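Local coordinates for major capsid protein P2 (Pseudoalteromonas phage pm2, PDB 2VVF) that forms the trimeric double jelly-roll building block of the capsid of a marine, lipid-containing bacteriophage, at residues R2-L7 with I132-V137; L56-T61 with M146-F151. All coordinates share one frame; numbering follows the deposited sequence.

Contact 1. Residues R2-L7 with I132-V137; sequences RSFLNL and IAQKSV
The ring of Phe4 overlaps the aliphatic part of Gln134, whose CG lies over one ring face, toward the rim, while Phe4 CE1 comes within 4.1 Å of Gln134 CB. With CG anti to its carbonyl carbon (chi1 -67°), the ring attached there lies alongside Gln134. At the far end of the glutamine, OE1 sits 3.1 Å from Arg2 NH2, with the amide and guanidinium planes steeply inclined to each other. Both polar ends are claimed from outside: Tyr210 OH of the second subunit hydrogen-bonds to Arg2 NH2 and Gln134 OE1, and Arg2 NE forms a salt bridge with Glu30. Arg195 of that subunit makes a cation-pi contact with Phe4.

Ile132 continues this face beside Asn6, the two side chains pointing the same way, with Asn6 OD1 against Ile132 CG1. On the other face, Leu7 CD1 packs on Ala133 CB at 3.5 Å, and Leu5 CD2 meets the aliphatic chain of Lys135 at CD.

Two pairs of reciprocal backbone bonds join the strands. Ser3 N donates to Lys135 O and Lys135 N to Ser3 O; two residues on, Ala133 N reaches Leu5 O at 2.7 Å and Leu5 N returns to Ala133 O. Phe4 with Gln134 forms the non-hydrogen-bonded pair in between, where Phe4 CA makes a CA-H...O contact of 3.4 Å with Ala133 O. Strand 128-136 pairs through its other edge with strand 28-37, so the N-terminal strand extends an antiparallel sheet of the N-terminal jelly roll, at the subunit interface of a double jelly-roll capsid trimer.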
loop_
_atom_site.group_PDB
_atom_site.type_symbol
_atom_site.label_atom_id
_atom_site.label_comp_id
_atom_site.label_asym_id
_atom_site.label_seq_id
_atom_site.Cartn_x
_atom_site.Cartn_y
_atom_site.Cartn_z
ATOM N N ARG A 2 -17.247 -11.703 7.593
ATOM C CA ARG A 2 -17.600 -10.600 8.478
ATOM C C ARG A 2 -19.085 -10.300 8.339
ATOM O O ARG A 2 -19.722 -10.709 7.369
ATOM C CB ARG A 2 -16.795 -9.347 8.127
ATOM C CG ARG A 2 -15.311 -9.436 8.443
ATOM C CD ARG A 2 -14.499 -8.587 7.477
ATOM N NE ARG A 2 -14.133 -7.294 8.046
ATOM C CZ ARG A 2 -14.114 -6.153 7.364
ATOM N NH1 ARG A 2 -14.444 -6.137 6.081
ATOM N NH2 ARG A 2 -13.765 -5.026 7.966
ATOM N N SER A 3 -19.627 -9.575 9.309
ATOM C CA SER A 3 -21.031 -9.195 9.280
ATOM C C SER A 3 -21.162 -7.684 9.394
ATOM O O SER A 3 -20.580 -7.067 10.286
ATOM C CB SER A 3 -21.803 -9.877 10.411
ATOM O OG SER A 3 -20.983 -10.066 11.550
ATOM N N PHE A 4 -21.911 -7.095 8.470
ATOM C CA PHE A 4 -22.152 -5.659 8.473
ATOM C C PHE A 4 -23.568 -5.433 8.984
ATOM O O PHE A 4 -24.535 -5.869 8.360
ATOM C CB PHE A 4 -21.989 -5.088 7.065
ATOM C CG PHE A 4 -20.580 -5.143 6.550
ATOM C CD1 PHE A 4 -19.595 -5.800 7.267
ATOM C CD2 PHE A 4 -20.239 -4.537 5.354
ATOM C CE1 PHE A 4 -18.295 -5.852 6.802
ATOM C CE2 PHE A 4 -18.940 -4.584 4.884
ATOM C CZ PHE A 4 -17.967 -5.243 5.610
ATOM N N LEU A 5 -23.679 -4.793 10.144
ATOM C CA LEU A 5 -24.976 -4.570 10.771
ATOM C C LEU A 5 -25.334 -3.106 10.965
ATOM O O LEU A 5 -24.484 -2.280 11.301
ATOM C CB LEU A 5 -25.026 -5.271 12.131
ATOM C CG LEU A 5 -25.662 -6.659 12.201
ATOM C CD1 LEU A 5 -25.182 -7.534 11.052
ATOM C CD2 LEU A 5 -25.343 -7.306 13.539
ATOM N N ASN A 6 -26.618 -2.806 10.805
ATOM C CA ASN A 6 -27.132 -1.468 11.040
ATOM C C ASN A 6 -27.488 -1.423 12.521
ATOM O O ASN A 6 -28.521 -1.948 12.932
ATOM C CB ASN A 6 -28.387 -1.220 10.198
ATOM C CG ASN A 6 -28.069 -0.636 8.833
ATOM O OD1 ASN A 6 -27.360 0.363 8.720
ATOM N ND2 ASN A 6 -28.609 -1.252 7.788
ATOM N N LEU A 7 -26.600 -0.848 13.325
ATOM C CA LEU A 7 -26.808 -0.775 14.765
ATOM C C LEU A 7 -28.180 -0.214 15.129
ATOM O O LEU A 7 -28.786 0.530 14.356
ATOM C CB LEU A 7 -25.704 0.052 15.427
ATOM C CG LEU A 7 -24.590 -0.732 16.125
ATOM C CD1 LEU A 7 -24.517 -2.159 15.602
ATOM C CD2 LEU A 7 -23.253 -0.027 15.968
ATOM N N ILE A 132 -23.303 1.993 12.034
ATOM C CA ILE A 132 -23.209 0.704 11.364
ATOM C C ILE A 132 -21.982 -0.006 11.920
ATOM O O ILE A 132 -20.953 0.622 12.165
ATOM C CB ILE A 132 -23.111 0.869 9.834
ATOM C CG1 ILE A 132 -24.489 1.167 9.237
ATOM C CG2 ILE A 132 -22.506 -0.379 9.199
ATOM C CD1 ILE A 132 -24.449 1.576 7.779
ATOM N N ALA A 133 -22.094 -1.311 12.141
ATOM C CA ALA A 133 -20.984 -2.070 12.699
ATOM C C ALA A 133 -20.421 -3.136 11.766
ATOM O O ALA A 133 -21.159 -3.945 11.202
ATOM C CB ALA A 133 -21.379 -2.689 14.030
ATOM N N GLN A 134 -19.100 -3.136 11.626
ATOM C CA GLN A 134 -18.405 -4.147 10.840
ATOM C C GLN A 134 -17.819 -5.097 11.878
ATOM O O GLN A 134 -16.801 -4.797 12.504
ATOM C CB GLN A 134 -17.284 -3.516 10.012
ATOM C CG GLN A 134 -17.736 -2.383 9.109
ATOM C CD GLN A 134 -16.611 -1.850 8.253
ATOM O OE1 GLN A 134 -15.705 -2.589 7.871
ATOM N NE2 GLN A 134 -16.654 -0.557 7.954
ATOM N N LYS A 135 -18.508 -6.207 12.114
ATOM C CA LYS A 135 -18.091 -7.146 13.144
ATOM C C LYS A 135 -17.491 -8.448 12.631
ATOM O O LYS A 135 -17.555 -8.761 11.442
ATOM C CB LYS A 135 -19.254 -7.445 14.093
ATOM C CG LYS A 135 -20.220 -6.285 14.286
ATOM C CD LYS A 135 -21.520 -6.750 14.920
ATOM C CE LYS A 135 -21.258 -7.663 16.106
ATOM N NZ LYS A 135 -22.521 -8.145 16.731
ATOM N N SER A 136 -16.915 -9.203 13.558
ATOM C CA SER A 136 -16.313 -10.494 13.264
ATOM C C SER A 136 -16.481 -11.371 14.502
ATOM O O SER A 136 -17.021 -10.922 15.513
ATOM C CB SER A 136 -14.830 -10.332 12.916
ATOM O OG SER A 136 -14.066 -9.963 14.053
ATOM N N VAL A 137 -16.023 -12.617 14.424
ATOM C CA VAL A 137 -16.147 -13.543 15.544
ATOM C C VAL A 137 -15.679 -12.945 16.871
ATOM O O VAL A 137 -14.716 -12.176 16.916
ATOM C CB VAL A 137 -15.485 -14.902 15.249
ATOM C CG1 VAL A 137 -13.996 -14.844 15.533
ATOM C CG2 VAL A 137 -16.150 -16.005 16.061
#

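Contact 2. Residues L56-T61 with M146-F151; sequences LSTYKT and MRRNFF
The junction between the two jelly rolls of this double jelly-roll subunit is made where Ser57 and Thr58 meet Arg147: residues 56-59 of strand 54-59, in the N-terminal jelly roll, cross residues 146-151 of strand 143-154, in the C-terminal one, at 47°. At this angle the two segments' backbones run close together only around Ser57 and Arg147. Thr58 N donates to Arg147 O at 2.9 Å, while Arg147 N is bound by a side chain, Ser57 OG, along an almost straight bond (168°). The bulge formed by Leu56 and Ser57 opposite Val49 lies at this meeting point.

Arg148 grips Leu56 O side-on with NE and NH2, both from one face of the carbonyl plane, and the oxygen lies nearly in the guanidinium plane. Arg148 NH2 also forms a salt bridge with the C-terminal carboxylate of Phe269. Nearby, Leu56 CD1 packs on Met146 CG at 3.4 Å, the two side chains crossing at about a right angle.

Arg147, extended from CG to NE, runs across Tyr59, whose OH is hydrogen-bonded to Glu68. Arg147 NH1 donates to Thr58 O at 3.0 Å, and Arg147 CD makes a CH-pi contact over the face of the Tyr59 ring, 3.6 Å from its centroid.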
loop_
_atom_site.group_PDB
_atom_site.type_symbol
_atom_site.label_atom_id
_atom_site.label_comp_id
_atom_site.label_asym_id
_atom_site.label_seq_id
_atom_site.Cartn_x
_atom_site.Cartn_y
_atom_site.Cartn_z
ATOM N N LEU A 56 -11.706 3.800 28.055
ATOM C CA LEU A 56 -10.695 3.212 27.189
ATOM C C LEU A 56 -10.026 4.331 26.403
ATOM O O LEU A 56 -8.838 4.600 26.572
ATOM C CB LEU A 56 -11.329 2.201 26.232
ATOM C CG LEU A 56 -10.373 1.514 25.256
ATOM C CD1 LEU A 56 -9.594 0.413 25.953
ATOM C CD2 LEU A 56 -11.128 0.966 24.056
ATOM N N SER A 57 -10.813 5.001 25.565
ATOM C CA SER A 57 -10.320 6.106 24.753
ATOM C C SER A 57 -11.213 7.326 24.942
ATOM O O SER A 57 -12.405 7.196 25.230
ATOM C CB SER A 57 -10.290 5.711 23.273
ATOM O OG SER A 57 -9.244 4.794 23.010
ATOM N N THR A 58 -10.635 8.510 24.776
ATOM C CA THR A 58 -11.389 9.746 24.936
ATOM C C THR A 58 -11.084 10.762 23.838
ATOM O O THR A 58 -9.934 10.932 23.431
ATOM C CB THR A 58 -11.186 10.354 26.339
ATOM O OG1 THR A 58 -11.648 11.709 26.346
ATOM C CG2 THR A 58 -9.716 10.331 26.726
ATOM N N TYR A 59 -12.125 11.442 23.370
ATOM C CA TYR A 59 -11.984 12.475 22.351
ATOM C C TYR A 59 -12.714 13.727 22.824
ATOM O O TYR A 59 -13.902 13.671 23.136
ATOM C CB TYR A 59 -12.599 12.014 21.027
ATOM C CG TYR A 59 -11.908 10.830 20.388
ATOM C CD1 TYR A 59 -10.953 11.011 19.395
ATOM C CD2 TYR A 59 -12.239 9.529 20.749
ATOM C CE1 TYR A 59 -10.332 9.932 18.797
ATOM C CE2 TYR A 59 -11.621 8.444 20.158
ATOM C CZ TYR A 59 -10.669 8.651 19.182
ATOM O OH TYR A 59 -10.055 7.572 18.593
ATOM N N LYS A 60 -12.009 14.853 22.875
ATOM C CA LYS A 60 -12.622 16.116 23.287
ATOM C C LYS A 60 -13.852 16.378 22.425
ATOM O O LYS A 60 -14.903 16.770 22.926
ATOM C CB LYS A 60 -11.627 17.268 23.145
ATOM C CG LYS A 60 -11.779 18.352 24.196
ATOM C CD LYS A 60 -10.623 19.336 24.133
ATOM C CE LYS A 60 -11.092 20.756 24.395
ATOM N NZ LYS A 60 -10.533 21.714 23.404
ATOM N N THR A 61 -13.706 16.143 21.125
ATOM C CA THR A 61 -14.801 16.294 20.170
ATOM C C THR A 61 -14.650 15.250 19.068
ATOM O O THR A 61 -13.578 14.669 18.898
ATOM C CB THR A 61 -14.883 17.717 19.588
ATOM O OG1 THR A 61 -14.089 17.798 18.398
ATOM C CG2 THR A 61 -14.395 18.742 20.596
ATOM N N MET A 146 -5.650 2.893 23.513
ATOM C CA MET A 146 -6.247 3.724 24.552
ATOM C C MET A 146 -5.817 5.179 24.432
ATOM O O MET A 146 -4.768 5.572 24.937
ATOM C CB MET A 146 -5.913 3.171 25.939
ATOM C CG MET A 146 -6.552 1.823 26.222
ATOM S SD MET A 146 -5.524 0.762 27.242
ATOM C CE MET A 146 -6.229 -0.858 26.871
ATOM N N ARG A 147 -6.637 5.969 23.748
ATOM C CA ARG A 147 -6.355 7.384 23.536
ATOM C C ARG A 147 -6.638 8.186 24.804
ATOM O O ARG A 147 -7.771 8.221 25.287
ATOM C CB ARG A 147 -7.196 7.911 22.372
ATOM C CG ARG A 147 -6.807 9.288 21.874
ATOM C CD ARG A 147 -7.943 9.903 21.067
ATOM N NE ARG A 147 -7.494 11.003 20.219
ATOM C CZ ARG A 147 -7.592 12.286 20.549
ATOM N NH1 ARG A 147 -8.122 12.632 21.714
ATOM N NH2 ARG A 147 -7.157 13.222 19.717
ATOM N N ARG A 148 -5.599 8.817 25.344
ATOM C CA ARG A 148 -5.727 9.603 26.569
ATOM C C ARG A 148 -5.465 11.088 26.342
ATOM O O ARG A 148 -4.641 11.469 25.510
ATOM C CB ARG A 148 -4.811 9.057 27.666
ATOM C CG ARG A 148 -5.272 7.734 28.253
ATOM C CD ARG A 148 -6.792 7.664 28.340
ATOM N NE ARG A 148 -7.272 6.286 28.367
ATOM C CZ ARG A 148 -7.205 5.492 29.430
ATOM N NH1 ARG A 148 -6.688 5.943 30.564
ATOM N NH2 ARG A 148 -7.657 4.249 29.360
ATOM N N ASN A 149 -6.176 11.920 27.098
ATOM C CA ASN A 149 -6.078 13.370 26.979
ATOM C C ASN A 149 -5.327 13.992 28.151
ATOM O O ASN A 149 -5.558 13.635 29.306
ATOM C CB ASN A 149 -7.488 13.970 26.906
ATOM C CG ASN A 149 -7.593 15.097 25.903
ATOM O OD1 ASN A 149 -6.629 15.417 25.205
ATOM N ND2 ASN A 149 -8.770 15.704 25.819
ATOM N N PHE A 150 -4.447 14.942 27.847
ATOM C CA PHE A 150 -3.683 15.649 28.872
ATOM C C PHE A 150 -3.524 17.117 28.479
ATOM O O PHE A 150 -3.322 17.436 27.308
ATOM C CB PHE A 150 -2.304 15.013 29.071
ATOM C CG PHE A 150 -2.350 13.548 29.397
ATOM C CD1 PHE A 150 -2.593 13.121 30.692
ATOM C CD2 PHE A 150 -2.129 12.598 28.414
ATOM C CE1 PHE A 150 -2.635 11.774 30.997
ATOM C CE2 PHE A 150 -2.169 11.250 28.712
ATOM C CZ PHE A 150 -2.423 10.837 30.006
ATOM N N PHE A 151 -3.630 18.009 29.459
ATOM C CA PHE A 151 -3.491 19.438 29.205
ATOM C C PHE A 151 -2.320 20.001 29.996
ATOM O O PHE A 151 -2.242 19.835 31.212
ATOM C CB PHE A 151 -4.783 20.178 29.556
ATOM C CG PHE A 151 -5.915 19.898 28.611
ATOM C CD1 PHE A 151 -6.165 20.739 27.539
ATOM C CD2 PHE A 151 -6.721 18.783 28.785
ATOM C CE1 PHE A 151 -7.203 20.478 26.663
ATOM C CE2 PHE A 151 -7.760 18.519 27.915
ATOM C CZ PHE A 151 -8.002 19.366 26.852
#

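The two contacts illustrate two levels of construction in a double jelly-roll subunit. Contact 1 extends a sheet within the N-terminal jelly roll and faces a neighbouring subunit; contact 2 joins the two jelly rolls inside one chain and is touched by no other chain of the assembly. Their centres lie 25 Å apart and their nearest atoms about 14 Å, so they do not meet. Along the chain the segments alternate, 2-7, 56-61, 132-137, 146-151. Strands 128-136 and 143-154 are consecutive: the chain leaves the first jelly roll beside its N-terminal strand and soon starts the second, whose opening strand crosses back against strand 54-59.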